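Local coordinates for uncharacterized protein (Bordetella bronchiseptica RB50, PDB 3BE3) that is of unknown function but belongs to the DUF1653 family and, in the crystal, pairs with a second copy about a two-fold axis, at the interface of chains A and B. Sequence-based numbering; all coordinates share one arbitrary frame. Chains: chain A/B, Uncharacterized protein.

Contact 1: the interface of chains A and B. Residues chain A 5, 26-28, 35; chain B 48.
B:Leu48 sets its methyl CD1 over one face of the flat peptide group that joins A:Ala27 to A:Arg28, standing almost squarely above the carbonyl carbon A:Ala27 C at 4.0 Å. Near the peptide plane, on the nitrogen side, the aliphatic root of A:Arg28, its CB, also touches this methyl, while on the leucine's side of the peptide, displaced past the carbonyl oxygen, A:Val35 presents its CG2 methyl, 4.1 Å from B:Leu48 CD1, the side chains crossing at about a right angle. The contact is thus a leucine from the loop ahead of strand 50-54 laid on strands 20-29 and 34-41 of the partner. B:Leu48 gives up 99 Å² of surface here, far more than any residue facing it. Its CG is anti to the carbonyl carbon (chi1 -73°), which sends the fork of two methyls toward chain A. Leucine suits the place because its fork spreads, CD1 toward the strand backbone, A:Arg28 CB and A:Val35, and CD2 toward A:Leu26. A:Met5, a selenomethionine, comes tip to tip; its bend at chi3 (84°) turns the end methyl CE to 3.6 Å from B:Leu48 CD2, but CE also reaches CD1. A:Met5 is poorly ordered, which makes its cover a flexible lid at most. A:Ala27 offers its peptide face, with its CB turned away. On the strand side, the firmer neighbour is A:Leu26, whose CB lies 4.0 Å from B:Leu48 CD2.

Contact 2: the interface of chains A and B. Residues chain A 26-27, 38, 50, 52; chain B 24-25, 27, 38, 50, 52.
Beta-strands 20-29, 34-41 and 50-54 of each chain present a face to the partner, and their side chains meet across a local two-fold axis. A:Val38 and B:Val38 point at each other tip to tip, CG1 to CG1 at 3.8 Å; in both, CG1 is anti to the backbone N (chi1 near 178°), which aims this methyl across the interface. A:Thr52 and B:Thr52 likewise meet end on, with A:Thr52 CG2 4.0 Å from B:Thr52 CG2. Threonine serves two ends here: its methyl packs, also against the small CB of the facing alanine, while its hydroxyl turns to a shared water. Water 2 lies 2.7 Å from A:Thr52 OG1 and 2.8 Å from B:Thr52 OG1, bridging the two equivalent hydroxyls. The selenomethionines break the symmetry. A:Met50 has CG anti to the backbone N (chi1 -167°), and its CE rests 3.5 Å from B:Gly25 C, on backbone bare of a side chain. B:Met50 starts in another direction, with CG beside its own N, and carries CE to 3.4 Å from A:Leu26 O. The unbranched, flexible chain permits both fits. Water 1, 2.7 Å from A:Leu26 O, also accepts the N-H of B:Met50, nearly straight at 165°. The backbone carbonyl of A:Met50 abuts CA of B:Ala27. In the fold, A:Val38 and B:Val38 lie in strand 34-41 at the axis, A:Thr52 and B:Thr52 within strand 50-54, which A:Met50 and B:Met50 begin opposite the partner's strand 20-29.

Contact 1: the interface of chains A and B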
HETATM    1  N   MSE A   5     -11.543  -1.292 -11.583  1.00 32.66           N
HETATM    2  CA  MSE A   5     -10.367  -2.179 -11.361  1.00 33.70           C
HETATM    3  C   MSE A   5      -9.529  -2.363 -12.620  1.00 32.94           C
HETATM    4  O   MSE A   5      -8.390  -1.913 -12.692  1.00 34.22           O
HETATM    5  CB  MSE A   5     -10.810  -3.569 -10.890  1.00 35.11           C
HETATM    6  CG  MSE A   5     -10.950  -3.737  -9.387  1.00 36.77           C
HETATM    7 SE   MSE A   5     -11.030  -5.626  -8.911  1.00 39.00          SE
HETATM    8  CE  MSE A   5      -9.127  -5.991  -8.867  1.00 35.14           C
ATOM      9  N   LEU A  26      -2.677  -1.260  -7.665  1.00 10.29           N
ATOM     10  CA  LEU A  26      -3.806  -1.547  -6.796  1.00 10.88           C
ATOM     11  C   LEU A  26      -3.397  -2.607  -5.781  1.00 10.95           C
ATOM     12  O   LEU A  26      -2.446  -3.361  -6.003  1.00 10.33           O
ATOM     13  CB  LEU A  26      -4.992  -2.056  -7.624  1.00 10.40           C
ATOM     14  CG  LEU A  26      -5.576  -1.065  -8.631  1.00 11.68           C
ATOM     15  CD1 LEU A  26      -6.736  -1.706  -9.394  1.00 13.26           C
ATOM     16  CD2 LEU A  26      -6.046   0.182  -7.895  1.00 10.71           C
ATOM     17  N   ALA A  27      -4.114  -2.645  -4.663  1.00 12.11           N
ATOM     18  CA  ALA A  27      -3.845  -3.620  -3.606  1.00 10.85           C
ATOM     19  C   ALA A  27      -5.134  -3.975  -2.879  1.00 12.05           C
ATOM     20  O   ALA A  27      -6.129  -3.254  -2.964  1.00  9.91           O
ATOM     21  CB  ALA A  27      -2.823  -3.058  -2.607  1.00  9.69           C
ATOM     22  N   ARG A  28      -5.105  -5.099  -2.172  1.00 11.37           N
ATOM     23  CA  ARG A  28      -6.246  -5.562  -1.401  1.00 12.68           C
ATOM     24  C   ARG A  28      -6.003  -5.234   0.073  1.00 12.50           C
ATOM     25  O   ARG A  28      -5.015  -5.673   0.660  1.00 11.56           O
ATOM     26  CB  ARG A  28      -6.420  -7.075  -1.581  1.00 13.67           C
ATOM     27  CG  ARG A  28      -7.432  -7.731  -0.638  1.00 19.85           C
ATOM     28  CD  ARG A  28      -7.446  -9.261  -0.789  1.00 24.25           C
ATOM     29  NE  ARG A  28      -7.673  -9.923   0.498  1.00 31.13           N
ATOM     30  CZ  ARG A  28      -6.726 -10.103   1.417  1.00 30.86           C
ATOM     31  NH1 ARG A  28      -5.488  -9.680   1.191  1.00 31.71           N
ATOM     32  NH2 ARG A  28      -7.017 -10.692   2.571  1.00 31.61           N
ATOM     33  N   VAL A  35     -10.482  -2.737  -2.533  1.00 12.08           N
ATOM     34  CA  VAL A  35      -9.435  -2.341  -3.470  1.00 11.19           C
ATOM     35  C   VAL A  35      -8.945  -0.916  -3.182  1.00  9.73           C
ATOM     36  O   VAL A  35      -9.730   0.034  -3.177  1.00 11.24           O
ATOM     37  CB  VAL A  35      -9.948  -2.437  -4.937  1.00 11.39           C
ATOM     38  CG1 VAL A  35      -8.836  -2.107  -5.909  1.00  7.92           C
ATOM     39  CG2 VAL A  35     -10.486  -3.832  -5.204  1.00 10.59           C
TER
ATOM     40  N   LEU B  48      -5.407  -9.961  -6.777  1.00 13.02           N
ATOM     41  CA  LEU B  48      -4.524  -8.810  -6.667  1.00 12.07           C
ATOM     42  C   LEU B  48      -3.245  -9.281  -5.976  1.00 11.95           C
ATOM     43  O   LEU B  48      -3.302  -9.849  -4.890  1.00 11.31           O
ATOM     44  CB  LEU B  48      -5.203  -7.714  -5.835  1.00 12.89           C
ATOM     45  CG  LEU B  48      -6.340  -6.960  -6.535  1.00 12.50           C
ATOM     46  CD1 LEU B  48      -7.159  -6.193  -5.516  1.00 12.91           C
ATOM     47  CD2 LEU B  48      -5.767  -6.024  -7.581  1.00 14.44           C
TER

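Contact 2: the interface of chains A and B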
ATOM      1  N   LEU A  26      -2.677  -1.260  -7.665  1.00 10.29           N
ATOM      2  CA  LEU A  26      -3.806  -1.547  -6.796  1.00 10.88           C
ATOM      3  C   LEU A  26      -3.397  -2.607  -5.781  1.00 10.95           C
ATOM      4  O   LEU A  26      -2.446  -3.361  -6.003  1.00 10.33           O
ATOM      5  CB  LEU A  26      -4.992  -2.056  -7.624  1.00 10.40           C
ATOM      6  CG  LEU A  26      -5.576  -1.065  -8.631  1.00 11.68           C
ATOM      7  CD1 LEU A  26      -6.736  -1.706  -9.394  1.00 13.26           C
ATOM      8  CD2 LEU A  26      -6.046   0.182  -7.895  1.00 10.71           C
ATOM      9  N   ALA A  27      -4.114  -2.645  -4.663  1.00 12.11           N
ATOM     10  CA  ALA A  27      -3.845  -3.620  -3.606  1.00 10.85           C
ATOM     11  C   ALA A  27      -5.134  -3.975  -2.879  1.00 12.05           C
ATOM     12  O   ALA A  27      -6.129  -3.254  -2.964  1.00  9.91           O
ATOM     13  CB  ALA A  27      -2.823  -3.058  -2.607  1.00  9.69           C
ATOM     14  N   VAL A  38      -2.142   2.233  -4.077  1.00 10.34           N
ATOM     15  CA  VAL A  38      -0.926   2.429  -3.310  1.00  9.21           C
ATOM     16  C   VAL A  38      -0.168   3.530  -4.055  1.00  9.59           C
ATOM     17  O   VAL A  38       0.085   3.427  -5.252  1.00  9.77           O
ATOM     18  CB  VAL A  38      -0.098   1.106  -3.248  1.00 11.16           C
ATOM     19  CG1 VAL A  38       1.196   1.324  -2.475  1.00 11.29           C
ATOM     20  CG2 VAL A  38      -0.923   0.011  -2.574  1.00  9.07           C
HETATM   21  N   MSE A  50       4.514   7.192   1.768  1.00 15.31           N
HETATM   22  CA  MSE A  50       3.599   6.325   1.026  1.00 15.45           C
HETATM   23  C   MSE A  50       2.209   6.371   1.651  1.00 15.56           C
HETATM   24  O   MSE A  50       2.068   6.533   2.862  1.00 14.11           O
HETATM   25  CB  MSE A  50       4.144   4.885   1.002  1.00 17.09           C
HETATM   26  CG  MSE A  50       3.457   3.932   0.020  1.00 21.83           C
HETATM   27 SE   MSE A  50       4.671   2.538  -0.662  1.00 30.97          SE
HETATM   28  CE  MSE A  50       5.371   1.870   1.005  1.00 23.02           C
ATOM     29  N   THR A  52      -2.220   4.954   1.008  1.00 11.96           N
ATOM     30  CA  THR A  52      -3.148   4.072   0.315  1.00 12.15           C
ATOM     31  C   THR A  52      -4.482   4.791   0.389  1.00 12.88           C
ATOM     32  O   THR A  52      -4.706   5.634   1.263  1.00 13.43           O
ATOM     33  CB  THR A  52      -3.296   2.671   0.958  1.00 11.96           C
ATOM     34  OG1 THR A  52      -4.036   2.777   2.182  1.00 15.52           O
ATOM     35  CG2 THR A  52      -1.931   2.063   1.224  1.00 10.38           C
TER
ATOM     36  N   LEU B  24       7.157  -3.773   0.848  1.00 12.39           N
ATOM     37  CA  LEU B  24       7.781  -2.638   0.171  1.00 12.35           C
ATOM     38  C   LEU B  24       8.034  -1.455   1.098  1.00 13.01           C
ATOM     39  O   LEU B  24       8.918  -0.633   0.850  1.00 11.87           O
ATOM     40  CB  LEU B  24       6.898  -2.178  -0.996  1.00 12.46           C
ATOM     41  CG  LEU B  24       6.764  -3.122  -2.196  1.00 14.48           C
ATOM     42  CD1 LEU B  24       5.707  -2.575  -3.144  1.00 15.22           C
ATOM     43  CD2 LEU B  24       8.114  -3.285  -2.891  1.00 13.49           C
ATOM     44  N   GLY B  25       7.243  -1.358   2.159  1.00 12.80           N
ATOM     45  CA  GLY B  25       7.416  -0.270   3.107  1.00 13.83           C
ATOM     46  C   GLY B  25       6.148   0.025   3.884  1.00 14.19           C
ATOM     47  O   GLY B  25       5.144  -0.682   3.752  1.00 15.64           O
ATOM     48  N   ALA B  27       2.955   2.595   4.999  1.00 12.00           N
ATOM     49  CA  ALA B  27       2.100   3.573   4.353  1.00 13.99           C
ATOM     50  C   ALA B  27       0.991   4.012   5.298  1.00 13.24           C
ATOM     51  O   ALA B  27       0.644   3.311   6.244  1.00 13.83           O
ATOM     52  CB  ALA B  27       1.502   2.989   3.079  1.00 13.44           C
ATOM     53  N   VAL B  38       2.647  -2.410   3.199  1.00 12.45           N
ATOM     54  CA  VAL B  38       2.340  -2.633   1.786  1.00 11.45           C
ATOM     55  C   VAL B  38       3.221  -3.811   1.385  1.00 11.01           C
ATOM     56  O   VAL B  38       4.443  -3.737   1.511  1.00 10.54           O
ATOM     57  CB  VAL B  38       2.713  -1.401   0.923  1.00 12.47           C
ATOM     58  CG1 VAL B  38       2.462  -1.696  -0.556  1.00 11.07           C
ATOM     59  CG2 VAL B  38       1.888  -0.202   1.366  1.00 11.29           C
HETATM   60  N   MSE B  50      -0.775  -7.390  -4.746  1.00 13.77           N
HETATM   61  CA  MSE B  50      -0.421  -6.531  -3.616  1.00 15.90           C
HETATM   62  C   MSE B  50      -1.520  -6.485  -2.569  1.00 15.86           C
HETATM   63  O   MSE B  50      -2.713  -6.587  -2.887  1.00 15.88           O
HETATM   64  CB  MSE B  50      -0.099  -5.098  -4.069  1.00 17.45           C
HETATM   65  CG  MSE B  50       1.287  -4.927  -4.652  1.00 24.78           C
HETATM   66 SE   MSE B  50       1.928  -3.094  -4.522  1.00 32.75          SE
HETATM   67  CE  MSE B  50       0.834  -2.334  -5.929  1.00 24.44           C
ATOM     68  N   THR B  52      -2.428  -4.820   1.727  1.00 13.59           N
ATOM     69  CA  THR B  52      -2.037  -3.889   2.781  1.00 12.44           C
ATOM     70  C   THR B  52      -2.601  -4.455   4.080  1.00 14.41           C
ATOM     71  O   THR B  52      -3.686  -5.046   4.098  1.00 13.51           O
ATOM     72  CB  THR B  52      -2.598  -2.456   2.580  1.00 14.30           C
ATOM     73  OG1 THR B  52      -4.010  -2.453   2.829  1.00 14.12           O
ATOM     74  CG2 THR B  52      -2.316  -1.958   1.170  1.00 14.07           C
TER
HETATM   75  O   HOH W   1      -2.143  -5.953  -6.623  1.00 12.26           O
HETATM   76  O   HOH W   2      -4.661   0.239   2.999  1.00 17.31           O

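The C-alpha centres of contact 1 and contact 2 lie about 10 Å apart, and both use A:Leu26 and A:Ala27 of strand 20-29. That strand therefore connects the outer, loop-borne part of the interface in contact 1 with the part around the two-fold axis in contact 2. On chain B, the loop residue of contact 1 comes shortly before strand 50-54, which enters contact 2, and one short stretch of chain supplies both. Symmetry repeats contact 1 with the chains exchanged, while contact 2 already contains most of both halves. The mainly apolar character of these patches is compatible with a dimer, although the crystal alone does not establish one in solution.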